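PDB 3MOG: probable 3-hydroxybutyryl-CoA dehydrogenase from Escherichia coli, which catalyses the NAD-dependent oxidation of 3-hydroxyadipyl-CoA to 3-oxoadipyl-CoA, a step in the breakdown of phenylacetate. Local coordinates for residues C[251-254]-C[255-258]; C[194-197]-C[198-201]; C[398-401]-C[402-405]. All coordinates share one frame; numbering follows the deposited sequence.

Contact 1. Residues C[251-254]-C[255-258]; sequences NAFW and QERR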
ATOM      1  N   ASN C 251      -7.910   6.269  -1.605  1.00 40.00           N
ATOM      2  CA  ASN C 251      -6.858   6.944  -2.365  1.00 42.37           C
ATOM      3  C   ASN C 251      -6.344   8.212  -1.695  1.00 43.46           C
ATOM      4  O   ASN C 251      -5.172   8.524  -1.818  1.00 41.99           O
ATOM      5  CB  ASN C 251      -7.338   7.269  -3.785  1.00 44.47           C
ATOM      6  CG  ASN C 251      -7.472   6.024  -4.657  1.00 47.59           C
ATOM      7  OD1 ASN C 251      -6.605   5.141  -4.654  1.00 48.48           O
ATOM      8  ND2 ASN C 251      -8.559   5.952  -5.407  1.00 45.20           N
ATOM      9  N   ALA C 252      -7.221   8.923  -0.981  1.00 39.66           N
ATOM     10  CA  ALA C 252      -6.832  10.143  -0.284  1.00 39.68           C
ATOM     11  C   ALA C 252      -5.984   9.860   0.955  1.00 37.35           C
ATOM     12  O   ALA C 252      -5.352  10.773   1.503  1.00 42.00           O
ATOM     13  CB  ALA C 252      -8.068  10.997   0.069  1.00 37.91           C
ATOM     14  N   PHE C 253      -5.985   8.603   1.400  1.00 41.07           N
ATOM     15  CA  PHE C 253      -5.145   8.148   2.513  1.00 35.73           C
ATOM     16  C   PHE C 253      -3.956   7.352   1.982  1.00 41.96           C
ATOM     17  O   PHE C 253      -3.302   6.581   2.728  1.00 38.87           O
ATOM     18  CB  PHE C 253      -5.938   7.294   3.499  1.00 35.00           C
ATOM     19  CG  PHE C 253      -6.692   8.083   4.556  1.00 42.49           C
ATOM     20  CD1 PHE C 253      -8.074   8.065   4.589  1.00 36.25           C
ATOM     21  CD2 PHE C 253      -6.009   8.795   5.552  1.00 42.61           C
ATOM     22  CE1 PHE C 253      -8.793   8.770   5.586  1.00 43.76           C
ATOM     23  CE2 PHE C 253      -6.705   9.498   6.535  1.00 40.91           C
ATOM     24  CZ  PHE C 253      -8.110   9.480   6.554  1.00 37.74           C
ATOM     25  N   TRP C 254      -3.674   7.549   0.693  1.00 39.51           N
ATOM     26  CA  TRP C 254      -2.561   6.895   0.013  1.00 44.56           C
ATOM     27  C   TRP C 254      -2.620   5.385   0.217  1.00 44.58           C
ATOM     28  O   TRP C 254      -1.663   4.754   0.690  1.00 46.52           O
ATOM     29  CB  TRP C 254      -1.219   7.473   0.465  1.00 42.41           C
ATOM     30  CG  TRP C 254      -1.065   8.942   0.184  1.00 51.69           C
ATOM     31  CD1 TRP C 254      -0.865   9.538  -1.042  1.00 39.70           C
ATOM     32  CD2 TRP C 254      -1.080  10.005   1.149  1.00 50.68           C
ATOM     33  NE1 TRP C 254      -0.778  10.899  -0.891  1.00 54.07           N
ATOM     34  CE2 TRP C 254      -0.905  11.217   0.437  1.00 52.16           C
ATOM     35  CE3 TRP C 254      -1.243  10.052   2.543  1.00 51.48           C
ATOM     36  CZ2 TRP C 254      -0.883  12.464   1.072  1.00 44.34           C
ATOM     37  CZ3 TRP C 254      -1.220  11.291   3.176  1.00 42.26           C
ATOM     38  CH2 TRP C 254      -1.038  12.479   2.439  1.00 49.42           C
ATOM     39  N   GLN C 255      -3.751   4.806  -0.140  1.00 47.37           N
ATOM     40  CA  GLN C 255      -3.988   3.364  -0.129  1.00 50.12           C
ATOM     41  C   GLN C 255      -3.891   2.571   1.178  1.00 47.23           C
ATOM     42  O   GLN C 255      -3.470   1.453   1.176  1.00 50.36           O
ATOM     43  CB  GLN C 255      -3.149   2.678  -1.199  1.00 48.87           C
ATOM     44  CG  GLN C 255      -3.447   3.094  -2.585  1.00 62.95           C
ATOM     45  CD  GLN C 255      -2.804   4.387  -2.952  1.00 61.86           C
ATOM     46  OE1 GLN C 255      -1.638   4.602  -2.688  1.00 74.27           O
ATOM     47  NE2 GLN C 255      -3.555   5.250  -3.583  1.00 49.93           N
ATOM     48  N   GLU C 256      -4.312   3.170   2.266  1.00 47.84           N
ATOM     49  CA  GLU C 256      -4.500   2.523   3.571  1.00 47.93           C
ATOM     50  C   GLU C 256      -5.423   1.308   3.486  1.00 43.94           C
ATOM     51  O   GLU C 256      -6.554   1.425   3.020  1.00 45.08           O
ATOM     52  CB  GLU C 256      -5.132   3.512   4.563  1.00 47.81           C
ATOM     53  CG  GLU C 256      -4.181   4.485   5.225  1.00 55.87           C
ATOM     54  CD  GLU C 256      -3.203   3.837   6.203  1.00 69.78           C
ATOM     55  OE1 GLU C 256      -3.552   2.798   6.817  1.00 66.62           O
ATOM     56  OE2 GLU C 256      -2.085   4.392   6.363  1.00 65.08           O
ATOM     57  N   ARG C 257      -4.959   0.171   3.999  1.00 40.57           N
ATOM     58  CA  ARG C 257      -5.616  -1.111   3.755  1.00 46.12           C
ATOM     59  C   ARG C 257      -6.876  -1.288   4.582  1.00 47.92           C
ATOM     60  O   ARG C 257      -7.698  -2.138   4.257  1.00 58.20           O
ATOM     61  CB  ARG C 257      -4.680  -2.301   4.000  1.00 52.51           C
ATOM     62  CG  ARG C 257      -3.206  -2.145   3.615  1.00 62.46           C
ATOM     63  CD  ARG C 257      -2.981  -2.025   2.124  1.00 71.55           C
ATOM     64  NE  ARG C 257      -3.467  -3.165   1.342  1.00 71.84           N
ATOM     65  CZ  ARG C 257      -3.476  -3.184   0.009  1.00 66.13           C
ATOM     66  NH1 ARG C 257      -3.025  -2.136  -0.664  1.00 58.32           N
ATOM     67  NH2 ARG C 257      -3.933  -4.239  -0.654  1.00 68.07           N
ATOM     68  N   ARG C 258      -7.052  -0.489   5.637  1.00 38.85           N
ATOM     69  CA  ARG C 258      -8.362  -0.469   6.308  1.00 45.23           C
ATOM     70  C   ARG C 258      -9.466   0.203   5.475  1.00 42.39           C
ATOM     71  O   ARG C 258     -10.654   0.117   5.803  1.00 43.15           O
ATOM     72  CB  ARG C 258      -8.269   0.077   7.748  1.00 39.31           C
ATOM     73  CG  ARG C 258      -7.959   1.547   7.894  1.00 54.06           C
ATOM     74  CD  ARG C 258      -7.461   1.827   9.308  1.00 50.54           C
ATOM     75  NE  ARG C 258      -7.592   3.239   9.659  1.00 69.05           N
ATOM     76  CZ  ARG C 258      -6.699   4.184   9.361  1.00 77.61           C
ATOM     77  NH1 ARG C 258      -6.933   5.438   9.727  1.00 77.37           N
ATOM     78  NH2 ARG C 258      -5.585   3.888   8.693  1.00 76.81           N
TER
HETATM   79  O   HOH W   1      -2.493   7.391   5.565  1.00 53.81           O
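N251 and Q255 join their amides where helix 239-252 ends in a Schellman motif. W254, the C-prime residue with positive phi, sends its N back to the O of N251, and Q255 N returns to the carbonyl five residues back. The more closely packed part lies at F253 and E256. Here E256 CG sits 3.7 Å from F253 CB and 3.4 Å from F253 O, meeting the aromatic residue mainly at the root of its side chain. F253 is buried, in keeping with a phenylalanine, its ring against that of F259 and its side chain on P187. Beside this packing a water bridges the pair, donating to both F253 O and E256 OE2, each 3.1 Å from it. Bent at chi2, the E256 chain turns its carboxylate so that OE1 forms a salt bridge at the edge of the R258 guanidinium, in its plane, 3.0 Å from NH2. OE2 also pairs with R257 of a second subunit, so a glutamate suits this trimer contact.

On the looser side N251 is exposed, and one side-chain hydrogen bond spans the turn; Q255 itself meets Q255 of the second and third subunits. The Q255 chain folds at chi2 (80°), bringing its amide back past the W254 carbonyl carbon toward the helix end. The two amide planes stand 53° apart. A leucine in place of Q255 would probably leave N251 OD1 without this donor and set the asparagine amide free to turn. Q255 NE2 reaches N251 OD1 at 3.2 Å, on a lone pair in the carbonyl plane, with an N-H...O angle of 161°.

Contact 2. Residues C[194-197]-C[198-201]; sequences VARP and YYSE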
ATOM      1  N   VAL C 194     -15.796   7.157   9.079  1.00 43.12           N
ATOM      2  CA  VAL C 194     -16.086   6.195  10.154  1.00 38.82           C
ATOM      3  C   VAL C 194     -17.049   5.088   9.711  1.00 40.83           C
ATOM      4  O   VAL C 194     -16.936   3.961  10.175  1.00 37.18           O
ATOM      5  CB  VAL C 194     -16.568   6.924  11.448  1.00 33.07           C
ATOM      6  CG1 VAL C 194     -16.958   5.956  12.572  1.00 37.62           C
ATOM      7  CG2 VAL C 194     -15.500   7.878  11.915  1.00 34.80           C
ATOM      8  N   ALA C 195     -17.954   5.401   8.784  1.00 42.16           N
ATOM      9  CA  ALA C 195     -18.869   4.408   8.214  1.00 37.70           C
ATOM     10  C   ALA C 195     -18.214   3.331   7.363  1.00 38.19           C
ATOM     11  O   ALA C 195     -18.812   2.278   7.153  1.00 42.57           O
ATOM     12  CB  ALA C 195     -19.962   5.097   7.393  1.00 38.02           C
ATOM     13  N   ARG C 196     -17.014   3.591   6.850  1.00 38.05           N
ATOM     14  CA  ARG C 196     -16.374   2.670   5.898  1.00 38.93           C
ATOM     15  C   ARG C 196     -16.345   1.170   6.300  1.00 45.05           C
ATOM     16  O   ARG C 196     -16.674   0.320   5.469  1.00 47.80           O
ATOM     17  CB  ARG C 196     -14.967   3.151   5.511  1.00 39.24           C
ATOM     18  CG  ARG C 196     -14.894   4.359   4.571  1.00 41.17           C
ATOM     19  CD  ARG C 196     -15.709   4.143   3.283  1.00 50.98           C
ATOM     20  NE  ARG C 196     -16.998   4.843   3.342  1.00 51.46           N
ATOM     21  CZ  ARG C 196     -17.997   4.666   2.490  1.00 58.95           C
ATOM     22  NH1 ARG C 196     -17.887   3.797   1.486  1.00 52.36           N
ATOM     23  NH2 ARG C 196     -19.117   5.364   2.642  1.00 65.74           N
ATOM     24  N   PRO C 197     -15.973   0.833   7.563  1.00 46.48           N
ATOM     25  CA  PRO C 197     -15.959  -0.629   7.847  1.00 40.19           C
ATOM     26  C   PRO C 197     -17.326  -1.298   7.981  1.00 42.97           C
ATOM     27  O   PRO C 197     -17.410  -2.531   7.992  1.00 39.61           O
ATOM     28  CB  PRO C 197     -15.163  -0.741   9.147  1.00 40.52           C
ATOM     29  CG  PRO C 197     -15.160   0.624   9.733  1.00 43.23           C
ATOM     30  CD  PRO C 197     -15.274   1.604   8.619  1.00 41.02           C
ATOM     31  N   TYR C 198     -18.390  -0.500   8.065  1.00 44.61           N
ATOM     32  CA  TYR C 198     -19.723  -1.073   8.071  1.00 47.51           C
ATOM     33  C   TYR C 198     -19.953  -1.769   6.728  1.00 53.44           C
ATOM     34  O   TYR C 198     -20.468  -2.887   6.690  1.00 51.72           O
ATOM     35  CB  TYR C 198     -20.796  -0.021   8.372  1.00 43.13           C
ATOM     36  CG  TYR C 198     -22.185  -0.600   8.544  1.00 51.50           C
ATOM     37  CD1 TYR C 198     -22.436  -1.565   9.517  1.00 50.39           C
ATOM     38  CD2 TYR C 198     -23.253  -0.170   7.745  1.00 45.69           C
ATOM     39  CE1 TYR C 198     -23.697  -2.110   9.676  1.00 55.29           C
ATOM     40  CE2 TYR C 198     -24.520  -0.703   7.903  1.00 49.20           C
ATOM     41  CZ  TYR C 198     -24.730  -1.677   8.869  1.00 54.45           C
ATOM     42  OH  TYR C 198     -25.966  -2.220   9.041  1.00 60.34           O
ATOM     43  N   TYR C 199     -19.498  -1.139   5.641  1.00 47.62           N
ATOM     44  CA  TYR C 199     -19.642  -1.723   4.317  1.00 49.28           C
ATOM     45  C   TYR C 199     -18.591  -2.773   4.035  1.00 48.00           C
ATOM     46  O   TYR C 199     -18.910  -3.833   3.508  1.00 51.26           O
ATOM     47  CB  TYR C 199     -19.644  -0.646   3.229  1.00 39.59           C
ATOM     48  CG  TYR C 199     -20.628   0.445   3.527  1.00 46.32           C
ATOM     49  CD1 TYR C 199     -20.183   1.730   3.847  1.00 40.03           C
ATOM     50  CD2 TYR C 199     -22.000   0.191   3.544  1.00 43.38           C
ATOM     51  CE1 TYR C 199     -21.063   2.736   4.142  1.00 41.99           C
ATOM     52  CE2 TYR C 199     -22.909   1.209   3.847  1.00 46.57           C
ATOM     53  CZ  TYR C 199     -22.426   2.475   4.145  1.00 50.82           C
ATOM     54  OH  TYR C 199     -23.284   3.501   4.449  1.00 54.58           O
ATOM     55  N   SER C 200     -17.347  -2.487   4.402  1.00 46.38           N
ATOM     56  CA  SER C 200     -16.231  -3.328   3.974  1.00 46.69           C
ATOM     57  C   SER C 200     -16.101  -4.650   4.734  1.00 46.57           C
ATOM     58  O   SER C 200     -15.590  -5.640   4.179  1.00 38.59           O
ATOM     59  CB  SER C 200     -14.915  -2.546   3.998  1.00 44.24           C
ATOM     60  OG  SER C 200     -14.515  -2.254   5.319  1.00 51.36           O
ATOM     61  N   GLU C 201     -16.566  -4.693   5.983  1.00 38.85           N
ATOM     62  CA  GLU C 201     -16.627  -6.004   6.653  1.00 42.84           C
ATOM     63  C   GLU C 201     -17.610  -6.991   5.980  1.00 39.49           C
ATOM     64  O   GLU C 201     -17.291  -8.180   5.816  1.00 39.41           O
ATOM     65  CB  GLU C 201     -16.831  -5.886   8.167  1.00 38.76           C
ATOM     66  CG  GLU C 201     -15.564  -5.421   8.921  1.00 40.57           C
ATOM     67  CD  GLU C 201     -14.349  -6.322   8.694  1.00 45.56           C
ATOM     68  OE1 GLU C 201     -13.225  -5.798   8.547  1.00 42.47           O
ATOM     69  OE2 GLU C 201     -14.507  -7.560   8.670  1.00 50.05           O
TER
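R196 and Y199, three residues apart, cross obliquely with guanidinium and ring planes 43° apart. The arginine can be followed outward from its CB, which points away from the residues that follow. CG is turned beside its own backbone N (chi1 -73°), and further bends at chi2 and chi3 bring the end of the chain back to the tyrosine. On the way the side chain touches V245 of helix 239-252 and F259. NE is hydrogen-bonded to N192 O. CZ lies 3.9 Å from Y199 CD1, which stands over one face of the guanidinium, offset toward its rim. NH1 is held by T246 OG1, and NH2 comes 3.6 Å from Y199 CE1.

These residues lie near the start of the helix that runs on to 207, in a 3-hydroxyacyl-CoA dehydrogenase C-terminal domain. P197 suits an early turn because its nitrogen has no hydrogen to give. S200 N binds R196 O and E201 N binds P197 O, both at 3.1 Å. Y199 CE1 is also 4.2 Å from A195 CB, where the small alanine lets the ring come close. The Y199 side chain also touches L233, T234 and I237 of helix 230-237. E201 carries its charge to R392 and R456. S200 OG, 3.3 Å from P197 CA, is hydrogen-bonded to R456 NH2.

Contact 3. Residues C[398-401]-C[402-405]; sequences INEA and LDAL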
ATOM      1  N   ILE C 398     -15.651   1.147  15.641  1.00 45.43           N
ATOM      2  CA  ILE C 398     -15.141   1.808  16.857  1.00 44.19           C
ATOM      3  C   ILE C 398     -13.642   2.172  16.767  1.00 38.01           C
ATOM      4  O   ILE C 398     -13.214   3.256  17.173  1.00 40.20           O
ATOM      5  CB  ILE C 398     -15.417   0.906  18.073  1.00 43.90           C
ATOM      6  CG1 ILE C 398     -16.930   0.793  18.315  1.00 40.39           C
ATOM      7  CG2 ILE C 398     -14.680   1.381  19.323  1.00 34.65           C
ATOM      8  CD1 ILE C 398     -17.279  -0.294  19.329  1.00 41.43           C
ATOM      9  N   ASN C 399     -12.863   1.254  16.220  1.00 37.89           N
ATOM     10  CA  ASN C 399     -11.435   1.445  15.969  1.00 38.89           C
ATOM     11  C   ASN C 399     -11.159   2.660  15.078  1.00 38.30           C
ATOM     12  O   ASN C 399     -10.313   3.506  15.396  1.00 40.99           O
ATOM     13  CB  ASN C 399     -10.896   0.185  15.308  1.00 31.31           C
ATOM     14  CG  ASN C 399      -9.419  -0.010  15.532  1.00 44.36           C
ATOM     15  OD1 ASN C 399      -8.878   0.360  16.571  1.00 37.75           O
ATOM     16  ND2 ASN C 399      -8.759  -0.639  14.561  1.00 32.64           N
ATOM     17  N   GLU C 400     -11.902   2.742  13.980  1.00 42.67           N
ATOM     18  CA  GLU C 400     -11.888   3.893  13.071  1.00 41.61           C
ATOM     19  C   GLU C 400     -12.327   5.218  13.720  1.00 41.77           C
ATOM     20  O   GLU C 400     -11.719   6.263  13.471  1.00 46.19           O
ATOM     21  CB  GLU C 400     -12.733   3.578  11.829  1.00 42.88           C
ATOM     22  CG  GLU C 400     -12.383   4.446  10.632  1.00 51.46           C
ATOM     23  CD  GLU C 400     -10.910   4.377  10.299  1.00 54.02           C
ATOM     24  OE1 GLU C 400     -10.216   5.408  10.444  1.00 64.51           O
ATOM     25  OE2 GLU C 400     -10.444   3.283   9.927  1.00 57.69           O
ATOM     26  N   ALA C 401     -13.357   5.179  14.566  1.00 40.07           N
ATOM     27  CA  ALA C 401     -13.768   6.369  15.338  1.00 38.07           C
ATOM     28  C   ALA C 401     -12.674   6.843  16.304  1.00 38.17           C
ATOM     29  O   ALA C 401     -12.424   8.043  16.446  1.00 42.15           O
ATOM     30  CB  ALA C 401     -15.037   6.085  16.111  1.00 30.05           C
ATOM     31  N   LEU C 402     -12.018   5.887  16.946  1.00 40.67           N
ATOM     32  CA  LEU C 402     -10.933   6.163  17.847  1.00 41.03           C
ATOM     33  C   LEU C 402      -9.731   6.752  17.114  1.00 42.27           C
ATOM     34  O   LEU C 402      -9.067   7.652  17.629  1.00 41.25           O
ATOM     35  CB  LEU C 402     -10.515   4.878  18.561  1.00 43.76           C
ATOM     36  CG  LEU C 402     -11.359   4.375  19.730  1.00 47.49           C
ATOM     37  CD1 LEU C 402     -10.931   2.966  20.022  1.00 40.48           C
ATOM     38  CD2 LEU C 402     -11.231   5.245  20.975  1.00 45.82           C
ATOM     39  N   ASP C 403      -9.444   6.248  15.917  1.00 40.67           N
ATOM     40  CA  ASP C 403      -8.328   6.788  15.142  1.00 41.19           C
ATOM     41  C   ASP C 403      -8.606   8.230  14.711  1.00 43.02           C
ATOM     42  O   ASP C 403      -7.706   9.076  14.721  1.00 45.02           O
ATOM     43  CB  ASP C 403      -8.030   5.924  13.924  1.00 37.06           C
ATOM     44  CG  ASP C 403      -6.895   6.484  13.086  1.00 54.58           C
ATOM     45  OD1 ASP C 403      -5.734   6.390  13.529  1.00 56.72           O
ATOM     46  OD2 ASP C 403      -7.166   7.038  11.997  1.00 60.32           O
ATOM     47  N   ALA C 404      -9.852   8.506  14.357  1.00 37.29           N
ATOM     48  CA  ALA C 404     -10.239   9.850  13.975  1.00 42.81           C
ATOM     49  C   ALA C 404     -10.090  10.805  15.162  1.00 44.13           C
ATOM     50  O   ALA C 404      -9.623  11.936  14.986  1.00 43.54           O
ATOM     51  CB  ALA C 404     -11.671   9.868  13.432  1.00 42.44           C
ATOM     52  N   LEU C 405     -10.461  10.338  16.359  1.00 44.17           N
ATOM     53  CA  LEU C 405     -10.354  11.147  17.592  1.00 42.91           C
ATOM     54  C   LEU C 405      -8.904  11.421  17.928  1.00 44.82           C
ATOM     55  O   LEU C 405      -8.541  12.545  18.245  1.00 54.74           O
ATOM     56  CB  LEU C 405     -11.056  10.469  18.770  1.00 39.94           C
ATOM     57  CG  LEU C 405     -10.955  11.107  20.164  1.00 49.65           C
ATOM     58  CD1 LEU C 405     -11.487  12.545  20.171  1.00 51.46           C
ATOM     59  CD2 LEU C 405     -11.707  10.247  21.192  1.00 49.47           C
TER
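D403 OD2 is gripped by two arginines, R193 and R258, and lies 3.8 Å from E400 OE1 on the preceding turn. The two acids run side by side and point the same way, their carboxylate planes 78° apart. Such close like charges would probably be costly alone, but E400 OE2 also pairs with R258, and the cluster of arginines is likely to offset the repulsion. D403 has CG anti to the backbone N (chi1 179°), which places its carboxylate beside that of E400.

Both acids belong to the long helix 390-406, in the second of the protein's two C-terminal dehydrogenase domains. Its main chain is regular: L402 N binds I398 O and D403 N binds N399 O, both at 2.9 Å, while A404 and L405 continue the i to i+4 pattern from E400 and A401. The N399 amide uses both its ends, ND2 giving to R458 O and OD1 accepting from C460 N. On the side of I398 and L402 the contacts are apolar. I398 CG2 meets L402 CD1 at 4.1 Å, the two branched chains lying alongside each other, and W438 of helix 438-452 touches both. L402 CG also rests 3.4 Å from I398 O. A401, with just a methyl group, packs on P429 and L430 of helix 429-436.

Overall arrangement
Contacts 2 and 3 are buried, about 12 Å apart between centres; contact 3 lies within one helix, contact 2 at the junction leading into helix 196-207. Contact 1 is a surface helix end that faces the other subunits of the trimer. Contacts 1 and 2 share the first C-terminal domain, whereas contact 3 belongs to the second. The two domains meet directly: R258 NH1 is 2.8 Å from D403 OD2, a salt bridge joining contact 1 to contact 3. Between contacts 2 and 3 the touch is apolar, V194 CG1 lying 4.0 Å from A401 CB. Amides and a water suit the turn at the subunit interface, while the interior places aromatic and aliphatic groups beside charges that are paired.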